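Local structure of endonuclease V (Streptomyces avermitilis, 3GOC) at residues V28-P33 and V185-R190; G40-V45 and L110-G115; A60-A65 and L104-G109; A74-E79 and L98-A103. The protein probably repairs deaminated DNA, nicking the strand with magnesium at the second phosphodiester bond 3' to a deoxyinosine and leaving the lesion in place. All coordinates share one frame; numbering follows the deposited sequence.

Contact 1. Residues V28-P33 and V185-R190; sequences VILDEP and VSVGHR
Charge pairing dominates where Arg190 meets Glu32. The guanidinium takes the carboxylate side-on, one nitrogen to each oxygen: Arg190 NE donates to Glu32 OE1 at 2.9 Å and Arg190 NH2 to Glu32 OE2 at 3.0 Å. The two planes are turned 46° against each other, so OE1 lies near the guanidinium plane yet is met from above its own carboxylate, whereas OE2 uses its syn lone pair. Glu32 arrives with an extended chain; Arg190 bends at chi3 (58°) to run alongside it. A water donates to both Glu32 OE2 and Arg190 O, and Arg190 NH1 continues to Gly135 O. An alanine in place of Arg190 would remove all these guanidinium donors and would probably leave Glu32 and its loop less firmly held.

Backbone donors supply two further hydrogen bonds. Ile29 N points almost straight (163°) at His189 ND1, 3.0 Å away and close to the ring plane, which implies an unprotonated ND1. Arg190 N meets a lone pair of Ile29 O at 3.0 Å. They form where strand 183-189 of the RNase H-like sheet ends in a classic beta bulge, Gly188 and His189 both facing Thr138.

Apolar packing fills in around the imidazole and beyond it. Arg190 CG sits over the centre of the His189 ring, 3.4 Å above its plane, while Ile29 CG1 touches His189 CE1 at 3.7 Å. Farther along, Leu30 and Val187 cross at about a right angle, CD2 of the leucine 3.9 Å from CG2 of the valine.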
loop_
_atom_site.group_PDB
_atom_site.type_symbol
_atom_site.label_atom_id
_atom_site.label_comp_id
_atom_site.label_asym_id
_atom_site.label_seq_id
_atom_site.Cartn_x
_atom_site.Cartn_y
_atom_site.Cartn_z
ATOM N N VAL A 28 -17.725 -10.879 13.591
ATOM C CA VAL A 28 -16.483 -10.366 13.027
ATOM C C VAL A 28 -15.685 -11.450 12.311
ATOM O O VAL A 28 -15.522 -12.556 12.824
ATOM C CB VAL A 28 -15.593 -9.730 14.124
ATOM C CG1 VAL A 28 -14.255 -9.298 13.535
ATOM C CG2 VAL A 28 -16.305 -8.528 14.740
ATOM N N ILE A 29 -15.201 -11.126 11.116
ATOM C CA ILE A 29 -14.400 -12.053 10.324
ATOM C C ILE A 29 -12.955 -11.566 10.346
ATOM O O ILE A 29 -12.667 -10.421 9.985
ATOM C CB ILE A 29 -14.925 -12.131 8.876
ATOM C CG1 ILE A 29 -16.325 -12.759 8.879
ATOM C CG2 ILE A 29 -13.967 -12.945 8.010
ATOM C CD1 ILE A 29 -17.036 -12.724 7.535
ATOM N N LEU A 30 -12.052 -12.443 10.776
ATOM C CA LEU A 30 -10.637 -12.100 10.893
ATOM C C LEU A 30 -9.702 -12.817 9.921
ATOM O O LEU A 30 -8.563 -12.387 9.722
ATOM C CB LEU A 30 -10.161 -12.372 12.325
ATOM C CG LEU A 30 -10.845 -11.610 13.467
ATOM C CD1 LEU A 30 -10.375 -12.163 14.805
ATOM C CD2 LEU A 30 -10.533 -10.127 13.360
ATOM N N ASP A 31 -10.171 -13.899 9.312
ATOM C CA ASP A 31 -9.323 -14.651 8.398
ATOM C C ASP A 31 -9.522 -14.368 6.913
ATOM O O ASP A 31 -9.011 -15.104 6.066
ATOM C CB ASP A 31 -9.452 -16.149 8.681
ATOM C CG ASP A 31 -8.709 -16.563 9.938
ATOM O OD1 ASP A 31 -8.831 -17.735 10.358
ATOM O OD2 ASP A 31 -7.990 -15.710 10.505
ATOM N N GLU A 32 -10.265 -13.309 6.597
ATOM C CA GLU A 32 -10.465 -12.914 5.199
ATOM C C GLU A 32 -9.413 -11.838 4.930
ATOM O O GLU A 32 -9.439 -10.769 5.536
ATOM C CB GLU A 32 -11.862 -12.333 4.967
ATOM C CG GLU A 32 -12.113 -11.974 3.501
ATOM C CD GLU A 32 -13.542 -11.555 3.205
ATOM O OE1 GLU A 32 -14.444 -11.834 4.029
ATOM O OE2 GLU A 32 -13.768 -10.963 2.125
ATOM N N PRO A 33 -8.464 -12.111 4.025
ATOM C CA PRO A 33 -7.416 -11.132 3.718
ATOM C C PRO A 33 -7.943 -9.751 3.353
ATOM O O PRO A 33 -7.467 -8.737 3.874
ATOM C CB PRO A 33 -6.659 -11.795 2.574
ATOM C CG PRO A 33 -6.745 -13.257 2.963
ATOM C CD PRO A 33 -8.208 -13.383 3.327
ATOM N N VAL A 185 -2.718 1.014 13.383
ATOM C CA VAL A 185 -3.620 0.262 12.530
ATOM C C VAL A 185 -4.224 -0.970 13.184
ATOM O O VAL A 185 -3.522 -1.754 13.811
ATOM C CB VAL A 185 -2.852 -0.191 11.271
ATOM C CG1 VAL A 185 -3.766 -0.942 10.324
ATOM C CG2 VAL A 185 -2.235 1.020 10.590
ATOM N N SER A 186 -5.530 -1.141 13.032
ATOM C CA SER A 186 -6.175 -2.321 13.573
ATOM C C SER A 186 -7.223 -2.813 12.590
ATOM O O SER A 186 -7.790 -2.037 11.819
ATOM C CB SER A 186 -6.798 -2.029 14.947
ATOM O OG SER A 186 -7.782 -1.014 14.875
ATOM N N VAL A 187 -7.454 -4.119 12.594
ATOM C CA VAL A 187 -8.448 -4.683 11.705
ATOM C C VAL A 187 -9.836 -4.378 12.244
ATOM O O VAL A 187 -10.052 -4.283 13.456
ATOM C CB VAL A 187 -8.284 -6.209 11.582
ATOM C CG1 VAL A 187 -6.942 -6.533 10.957
ATOM C CG2 VAL A 187 -8.404 -6.848 12.942
ATOM N N GLY A 188 -10.771 -4.182 11.327
ATOM C CA GLY A 188 -12.133 -3.928 11.728
ATOM C C GLY A 188 -12.951 -5.174 11.445
ATOM O O GLY A 188 -13.424 -5.853 12.361
ATOM N N HIS A 189 -13.089 -5.489 10.161
ATOM C CA HIS A 189 -13.876 -6.636 9.721
ATOM C C HIS A 189 -13.496 -7.010 8.285
ATOM O O HIS A 189 -13.284 -6.140 7.444
ATOM C CB HIS A 189 -15.359 -6.255 9.795
ATOM C CG HIS A 189 -16.303 -7.332 9.363
ATOM N ND1 HIS A 189 -16.319 -8.585 9.937
ATOM C CD2 HIS A 189 -17.328 -7.312 8.477
ATOM C CE1 HIS A 189 -17.316 -9.288 9.428
ATOM N NE2 HIS A 189 -17.946 -8.537 8.542
ATOM N N ARG A 190 -13.388 -8.310 8.023
ATOM C CA ARG A 190 -13.075 -8.831 6.693
ATOM C C ARG A 190 -11.779 -8.338 6.035
ATOM O O ARG A 190 -11.693 -8.259 4.811
ATOM C CB ARG A 190 -14.265 -8.576 5.761
ATOM C CG ARG A 190 -15.554 -9.277 6.200
ATOM C CD ARG A 190 -16.667 -9.049 5.191
ATOM N NE ARG A 190 -16.279 -9.530 3.870
ATOM C CZ ARG A 190 -16.745 -9.048 2.722
ATOM N NH1 ARG A 190 -17.628 -8.061 2.717
ATOM N NH2 ARG A 190 -16.304 -9.539 1.568
HETATM O O HOH W 1 -12.945 -8.322 2.317
#

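Contact 2. Residues G40-V45 and L110-G115; sequences GRVTGV and LIVCDG
Two neighbouring parallel strands in the middle of the RNase H-like sheet, 41-45 and 110-114, lead directly into the magnesium site: Asp114, next after Cys113, is a ligand of one magnesium, and Asp46, which binds both magnesium ions, one with Asp114 and the other with Asp217, directly follows Val45. Their axes run 4.6 Å apart at closest approach. Thr43 is held through both of its backbone polar atoms, which belong to successive peptide groups. Its N donates to Leu110 O at 2.8 Å and its O accepts from Val112 N at 2.7 Å, both bonds nearly straight and close to the C=O axis. Val45 N then reaches Val112 O at 3.2 Å from above the carbonyl plane, and a weak bond from Leu110 N to Arg41 O closes the other end. Past Val45 the strands part slightly, and a water links them, donating to Val45 O and accepting from Asp114 N.

On the face that carries Val42, Leu110 and Val112, Val42 CG2 lies 3.8 Å from Val112 CG2, and both valines also touch Thr212 of helix 211-228. On the other face Val45 CG2, set between its own N and carbonyl carbon (chi1 -75°), fits tightly against Cys113 SG at 3.4 Å and Ile111 CG2 at 3.6 Å. Helix 126-134 covers Ile111 and Cys113 there. Thr43 OG1 bonds to Pro108 O, so this buried hydroxyl is satisfied. Buried apolar packing thus gives way to the side chains of Asp114 and Asp46, about 4 Å apart at their nearest atoms; the magnesium bound by both would be expected to offset repulsion between their charges.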
loop_
_atom_site.group_PDB
_atom_site.type_symbol
_atom_site.label_atom_id
_atom_site.label_comp_id
_atom_site.label_asym_id
_atom_site.label_seq_id
_atom_site.Cartn_x
_atom_site.Cartn_y
_atom_site.Cartn_z
ATOM N N GLY A 40 -10.220 -0.390 -7.092
ATOM C CA GLY A 40 -11.560 -0.238 -6.557
ATOM C C GLY A 40 -11.711 1.076 -5.811
ATOM O O GLY A 40 -11.041 2.058 -6.137
ATOM N N ARG A 41 -12.588 1.085 -4.809
ATOM C CA ARG A 41 -12.852 2.277 -4.006
ATOM C C ARG A 41 -12.418 2.086 -2.555
ATOM O O ARG A 41 -12.405 0.971 -2.040
ATOM C CB ARG A 41 -14.352 2.624 -4.027
ATOM C CG ARG A 41 -14.839 3.467 -5.213
ATOM C CD ARG A 41 -14.848 2.726 -6.544
ATOM N NE ARG A 41 -15.286 3.610 -7.632
ATOM C CZ ARG A 41 -16.555 3.842 -7.960
ATOM N NH1 ARG A 41 -17.542 3.255 -7.295
ATOM N NH2 ARG A 41 -16.842 4.669 -8.957
ATOM N N VAL A 42 -12.047 3.184 -1.904
ATOM C CA VAL A 42 -11.652 3.150 -0.502
ATOM C C VAL A 42 -12.309 4.390 0.093
ATOM O O VAL A 42 -12.249 5.481 -0.481
ATOM C CB VAL A 42 -10.113 3.154 -0.342
ATOM C CG1 VAL A 42 -9.524 4.395 -0.968
ATOM C CG2 VAL A 42 -9.733 3.030 1.131
ATOM N N THR A 43 -12.945 4.214 1.242
ATOM C CA THR A 43 -13.713 5.287 1.860
ATOM C C THR A 43 -13.328 5.650 3.279
ATOM O O THR A 43 -13.143 4.782 4.124
ATOM C CB THR A 43 -15.205 4.892 1.847
ATOM O OG1 THR A 43 -15.628 4.725 0.488
ATOM C CG2 THR A 43 -16.065 5.947 2.523
ATOM N N GLY A 44 -13.217 6.947 3.537
ATOM C CA GLY A 44 -12.906 7.381 4.878
ATOM C C GLY A 44 -14.183 7.814 5.577
ATOM O O GLY A 44 -15.091 8.349 4.946
ATOM N N VAL A 45 -14.270 7.554 6.876
ATOM C CA VAL A 45 -15.423 7.970 7.656
ATOM C C VAL A 45 -14.891 8.650 8.901
ATOM O O VAL A 45 -13.874 8.237 9.465
ATOM C CB VAL A 45 -16.322 6.779 8.084
ATOM C CG1 VAL A 45 -17.122 6.273 6.896
ATOM C CG2 VAL A 45 -15.472 5.666 8.666
ATOM N N LEU A 110 -13.668 -0.449 0.695
ATOM C CA LEU A 110 -13.058 -0.703 2.000
ATOM C C LEU A 110 -13.231 0.570 2.829
ATOM O O LEU A 110 -12.879 1.656 2.372
ATOM C CB LEU A 110 -11.571 -1.020 1.823
ATOM C CG LEU A 110 -10.691 -1.273 3.051
ATOM C CD1 LEU A 110 -10.304 0.030 3.688
ATOM C CD2 LEU A 110 -11.403 -2.178 4.022
ATOM N N ILE A 111 -13.777 0.442 4.036
ATOM C CA ILE A 111 -13.987 1.609 4.892
ATOM C C ILE A 111 -12.840 1.771 5.881
ATOM O O ILE A 111 -12.475 0.829 6.583
ATOM C CB ILE A 111 -15.310 1.519 5.695
ATOM C CG1 ILE A 111 -16.510 1.435 4.744
ATOM C CG2 ILE A 111 -15.450 2.740 6.601
ATOM C CD1 ILE A 111 -16.664 0.094 4.079
ATOM N N VAL A 112 -12.263 2.968 5.914
ATOM C CA VAL A 112 -11.162 3.273 6.819
ATOM C C VAL A 112 -11.676 4.260 7.865
ATOM O O VAL A 112 -12.009 5.401 7.544
ATOM C CB VAL A 112 -9.970 3.902 6.052
ATOM C CG1 VAL A 112 -8.809 4.166 7.005
ATOM C CG2 VAL A 112 -9.535 2.969 4.919
ATOM N N CYS A 113 -11.753 3.810 9.115
ATOM C CA CYS A 113 -12.229 4.657 10.208
ATOM C C CYS A 113 -11.082 5.344 10.924
ATOM O O CYS A 113 -9.994 4.785 11.059
ATOM C CB CYS A 113 -13.001 3.820 11.231
ATOM S SG CYS A 113 -14.453 2.987 10.586
ATOM N N ASP A 114 -11.325 6.576 11.362
ATOM C CA ASP A 114 -10.326 7.317 12.124
ATOM C C ASP A 114 -10.591 6.844 13.547
ATOM O O ASP A 114 -11.344 7.468 14.297
ATOM C CB ASP A 114 -10.570 8.820 12.028
ATOM C CG ASP A 114 -9.599 9.622 12.872
ATOM O OD1 ASP A 114 -9.914 10.782 13.227
ATOM O OD2 ASP A 114 -8.509 9.106 13.186
ATOM N N GLY A 115 -9.970 5.731 13.908
ATOM C CA GLY A 115 -10.191 5.158 15.217
ATOM C C GLY A 115 -9.684 3.735 15.282
ATOM O O GLY A 115 -8.675 3.406 14.657
HETATM O O HOH W 2 -14.070 6.967 11.753
#

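Contact 3. Residues A60-A65 and L104-G109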
loop_
_atom_site.group_PDB
_atom_site.type_symbol
_atom_site.label_atom_id
_atom_site.label_comp_id
_atom_site.label_asym_id
_atom_site.label_seq_id
_atom_site.Cartn_x
_atom_site.Cartn_y
_atom_site.Cartn_z
ATOM N N ALA A 60 -18.621 10.696 4.925
ATOM C CA ALA A 60 -18.061 9.538 4.248
ATOM C C ALA A 60 -17.514 10.085 2.940
ATOM O O ALA A 60 -18.231 10.745 2.188
ATOM C CB ALA A 60 -19.139 8.497 3.979
ATOM N N VAL A 61 -16.234 9.842 2.687
ATOM C CA VAL A 61 -15.606 10.311 1.462
ATOM C C VAL A 61 -15.011 9.124 0.731
ATOM O O VAL A 61 -14.130 8.442 1.249
ATOM C CB VAL A 61 -14.498 11.339 1.751
ATOM C CG1 VAL A 61 -13.870 11.799 0.439
ATOM C CG2 VAL A 61 -15.074 12.534 2.501
ATOM N N VAL A 62 -15.515 8.881 -0.476
ATOM C CA VAL A 62 -15.074 7.763 -1.303
ATOM C C VAL A 62 -13.974 8.191 -2.263
ATOM O O VAL A 62 -14.119 9.176 -2.989
ATOM C CB VAL A 62 -16.241 7.201 -2.139
ATOM C CG1 VAL A 62 -15.798 5.946 -2.859
ATOM C CG2 VAL A 62 -17.434 6.915 -1.247
ATOM N N LEU A 63 -12.870 7.453 -2.255
ATOM C CA LEU A 63 -11.750 7.750 -3.141
ATOM C C LEU A 63 -11.528 6.633 -4.148
ATOM O O LEU A 63 -11.892 5.480 -3.914
ATOM C CB LEU A 63 -10.447 7.899 -2.348
ATOM C CG LEU A 63 -10.396 8.830 -1.138
ATOM C CD1 LEU A 63 -9.008 8.761 -0.518
ATOM C CD2 LEU A 63 -10.726 10.245 -1.566
ATOM N N ASP A 64 -10.947 6.994 -5.284
ATOM C CA ASP A 64 -10.577 6.001 -6.279
ATOM C C ASP A 64 -9.250 5.545 -5.672
ATOM O O ASP A 64 -8.325 6.342 -5.514
ATOM C CB ASP A 64 -10.342 6.657 -7.641
ATOM C CG ASP A 64 -9.782 5.685 -8.664
ATOM O OD1 ASP A 64 -8.580 5.783 -8.976
ATOM O OD2 ASP A 64 -10.541 4.818 -9.141
ATOM N N ALA A 65 -9.156 4.272 -5.310
ATOM C CA ALA A 65 -7.952 3.757 -4.667
ATOM C C ALA A 65 -6.673 3.898 -5.478
ATOM O O ALA A 65 -5.600 4.138 -4.924
ATOM C CB ALA A 65 -8.164 2.298 -4.283
ATOM N N LEU A 104 -24.397 7.823 0.184
ATOM C CA LEU A 104 -23.449 7.780 -0.925
ATOM C C LEU A 104 -24.110 7.210 -2.169
ATOM O O LEU A 104 -25.018 6.390 -2.082
ATOM C CB LEU A 104 -22.244 6.913 -0.574
ATOM C CG LEU A 104 -21.276 7.442 0.486
ATOM C CD1 LEU A 104 -20.302 6.339 0.865
ATOM C CD2 LEU A 104 -20.537 8.667 -0.044
ATOM N N PRO A 105 -23.654 7.640 -3.347
ATOM C CA PRO A 105 -24.207 7.165 -4.617
ATOM C C PRO A 105 -23.539 5.880 -5.099
ATOM O O PRO A 105 -23.904 5.335 -6.138
ATOM C CB PRO A 105 -23.944 8.334 -5.555
ATOM C CG PRO A 105 -22.618 8.822 -5.077
ATOM C CD PRO A 105 -22.768 8.799 -3.563
ATOM N N CYS A 106 -22.557 5.400 -4.344
ATOM C CA CYS A 106 -21.851 4.185 -4.719
ATOM C C CYS A 106 -21.402 3.424 -3.472
ATOM O O CYS A 106 -21.414 3.959 -2.358
ATOM C CB CYS A 106 -20.616 4.539 -5.556
ATOM S SG CYS A 106 -19.393 5.553 -4.648
ATOM N N PRO A 107 -21.012 2.152 -3.643
ATOM C CA PRO A 107 -20.554 1.356 -2.500
ATOM C C PRO A 107 -19.229 1.947 -2.021
ATOM O O PRO A 107 -18.475 2.517 -2.810
ATOM C CB PRO A 107 -20.386 -0.033 -3.096
ATOM C CG PRO A 107 -21.425 -0.066 -4.176
ATOM C CD PRO A 107 -21.253 1.293 -4.815
ATOM N N PRO A 108 -18.922 1.808 -0.723
ATOM C CA PRO A 108 -17.670 2.366 -0.203
ATOM C C PRO A 108 -16.405 1.562 -0.465
ATOM O O PRO A 108 -15.302 2.105 -0.409
ATOM C CB PRO A 108 -17.959 2.505 1.286
ATOM C CG PRO A 108 -18.820 1.314 1.561
ATOM C CD PRO A 108 -19.762 1.273 0.364
ATOM N N GLY A 109 -16.565 0.281 -0.774
ATOM C CA GLY A 109 -15.405 -0.563 -0.996
ATOM C C GLY A 109 -14.863 -0.932 0.373
ATOM O O GLY A 109 -15.519 -1.651 1.128
#
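Leu104 lays its forked end over one methyl of Val62. Leu104 CD1 comes within 3.6 Å of Val62 CG2 and Leu104 CD2 within 3.8 Å of the same carbon, the two side chains crossing obliquely. With CG anti to its carbonyl carbon (chi1 -70°), the leucine also covers Ala60, CD1 resting 4.0 Å from Ala60 CB while CD2 leans on the carbonyl oxygen of that residue. The other branch of Val62, CG1, lies anti to the backbone N (chi1 -173°) and meets Cys106 SG at 4.0 Å. Cys106 holds its sulfur in the crowded position between N and carbonyl carbon (chi1 62°), which turns it toward the valine. Val62 thus packs mainly by CG2 on the leucine, with CG1 nearest to the cysteine. No hydrogen bond joins the segments, and the backbones stay well apart, Val62 CA and Pro108 CA lying 6.1 Å from each other. An alanine in place of Leu104 would remove CD1 and CD2, and with them the contacts to Val62 CG2 and Ala60, and is likely to loosen the fit of the loop on the strand.

The loop is the link between helix 94-102 and strand 110-114, passing over one face of strand 55-64. Leu104 touches Ala74 of strand 70-79, and Cys106 reaches Arg41 of strand 41-49, so the loop spans three strands. Val61 and Leu63 point away from it, to the face where helix 211-228 packs against them.

Contact 4. Residues A74-E79 and L98-A103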
loop_
_atom_site.group_PDB
_atom_site.type_symbol
_atom_site.label_atom_id
_atom_site.label_comp_id
_atom_site.label_asym_id
_atom_site.label_seq_id
_atom_site.Cartn_x
_atom_site.Cartn_y
_atom_site.Cartn_z
ATOM N N ALA A 74 -20.582 12.253 1.182
ATOM C CA ALA A 74 -21.899 12.456 1.768
ATOM C C ALA A 74 -21.758 12.709 3.259
ATOM O O ALA A 74 -20.789 12.277 3.875
ATOM C CB ALA A 74 -22.774 11.229 1.530
ATOM N N THR A 75 -22.715 13.428 3.830
ATOM C CA THR A 75 -22.703 13.697 5.260
ATOM C C THR A 75 -24.101 13.467 5.810
ATOM O O THR A 75 -25.076 13.378 5.060
ATOM C CB THR A 75 -22.283 15.154 5.584
ATOM O OG1 THR A 75 -23.190 16.067 4.956
ATOM C CG2 THR A 75 -20.869 15.424 5.111
ATOM N N ALA A 76 -24.188 13.359 7.128
ATOM C CA ALA A 76 -25.463 13.164 7.798
ATOM C C ALA A 76 -25.380 13.822 9.165
ATOM O O ALA A 76 -24.312 13.873 9.775
ATOM C CB ALA A 76 -25.760 11.679 7.950
ATOM N N VAL A 77 -26.508 14.344 9.628
ATOM C CA VAL A 77 -26.585 14.993 10.928
ATOM C C VAL A 77 -27.460 14.111 11.802
ATOM O O VAL A 77 -28.532 13.690 11.372
ATOM C CB VAL A 77 -27.230 16.385 10.816
ATOM C CG1 VAL A 77 -27.372 16.998 12.193
ATOM C CG2 VAL A 77 -26.379 17.280 9.921
ATOM N N GLY A 78 -27.010 13.814 13.016
ATOM C CA GLY A 78 -27.813 12.965 13.876
ATOM C C GLY A 78 -27.830 13.351 15.340
ATOM O O GLY A 78 -27.015 14.150 15.797
ATOM N N GLU A 79 -28.788 12.794 16.070
ATOM C CA GLU A 79 -28.894 13.027 17.501
ATOM C C GLU A 79 -27.894 12.075 18.151
ATOM O O GLU A 79 -27.842 10.896 17.795
ATOM C CB GLU A 79 -30.302 12.684 17.994
ATOM C CG GLU A 79 -31.391 13.641 17.539
ATOM C CD GLU A 79 -32.776 13.148 17.915
ATOM O OE1 GLU A 79 -32.912 12.547 19.003
ATOM O OE2 GLU A 79 -33.731 13.374 17.139
ATOM N N LEU A 98 -23.859 5.295 9.651
ATOM C CA LEU A 98 -24.577 4.430 8.713
ATOM C C LEU A 98 -25.377 5.293 7.741
ATOM O O LEU A 98 -25.470 4.978 6.558
ATOM C CB LEU A 98 -25.515 3.480 9.471
ATOM C CG LEU A 98 -24.830 2.378 10.291
ATOM C CD1 LEU A 98 -25.872 1.656 11.128
ATOM C CD2 LEU A 98 -24.105 1.406 9.371
ATOM N N ALA A 99 -25.934 6.395 8.240
ATOM C CA ALA A 99 -26.724 7.297 7.404
ATOM C C ALA A 99 -25.866 7.986 6.343
ATOM O O ALA A 99 -26.292 8.161 5.195
ATOM C CB ALA A 99 -27.425 8.337 8.274
ATOM N N ALA A 100 -24.660 8.392 6.720
ATOM C CA ALA A 100 -23.777 9.045 5.760
ATOM C C ALA A 100 -23.391 8.051 4.671
ATOM O O ALA A 100 -23.365 8.396 3.489
ATOM C CB ALA A 100 -22.523 9.585 6.461
ATOM N N LEU A 101 -23.086 6.815 5.061
ATOM C CA LEU A 101 -22.718 5.802 4.069
ATOM C C LEU A 101 -23.896 5.521 3.147
ATOM O O LEU A 101 -23.730 5.395 1.931
ATOM C CB LEU A 101 -22.282 4.506 4.765
ATOM C CG LEU A 101 -20.939 4.565 5.501
ATOM C CD1 LEU A 101 -20.839 3.377 6.437
ATOM C CD2 LEU A 101 -19.783 4.568 4.505
ATOM N N ASP A 102 -25.090 5.429 3.724
ATOM C CA ASP A 102 -26.288 5.157 2.927
ATOM C C ASP A 102 -26.584 6.274 1.935
ATOM O O ASP A 102 -27.221 6.046 0.905
ATOM C CB ASP A 102 -27.508 4.948 3.829
ATOM C CG ASP A 102 -27.468 3.624 4.569
ATOM O OD1 ASP A 102 -26.753 2.705 4.114
ATOM O OD2 ASP A 102 -28.168 3.494 5.596
ATOM N N ALA A 103 -26.124 7.483 2.247
ATOM C CA ALA A 103 -26.356 8.633 1.381
ATOM C C ALA A 103 -25.414 8.678 0.181
ATOM O O ALA A 103 -25.606 9.480 -0.732
ATOM C CB ALA A 103 -26.236 9.921 2.184
#
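Peptide groups are the only flat groups that take part here, and methyls rather than rings or charged planes are what approach them. Ala74 CB comes to 3.5 Å from Ala100 O, near the end of the helix, and Ala76 CB to 3.7 Å from Ala100 N, so the peptide units before and after Ala100 each receive one methyl from the strand. The rest is methyl against methyl. Ala76 CB abuts Ala99 CB at 3.7 Å and lies more loosely against Ala100 CB. Ala74 CB meets Ala103 CB at 3.8 Å, while Ala100 CB sits over the strand backbone, 4.1 Å from Ala74 O.

Five alanines thus make up nearly the whole interface, with no hydrogen bond across it. Such short side chains let the backbones come close: Thr75 CA and Ala100 CA are 4.8 Å apart, and the axes of strand 74-79 and helix 98-102 approach to 6.5 Å, their directions 145° apart. Thr75 and Val77 point away, to helix 211-228 on the other face of the sheet, whereas Leu98 and Leu101 leave the helix on its far side for Leu130 of helix 126-134.

Strand 70-79 runs parallel to strand 110-114, two strands of the sheet lying between them, and helix 94-102 connects the two. The packing belongs to this beta-alpha-beta crossover, an element of the RNase H-like fold.

All four contacts reach the same mixed sheet, and along the chain contacts 2, 3 and 4 are nested within the loop closed by contact 1. Contacts 2 and 3, with centres 8 Å apart, join directly as strand neighbours: Val42 O and Leu63 N are 2.7 Å apart, probably a hydrogen bond. Contact 4 continues outward, Ala60 N probably bonding to Ala74 O, and Leu101 CD2 bridges contacts 2, 3 and 4 by packing on Val45, Ala60 and Pro108. Contact 1 stands apart, its centre 13 Å from that of contact 2. Contact 2 holds the metal ligand Asp114; the Ala60 side chain lies about 13 Å, and that of Thr75 about 12 Å, from a bound magnesium.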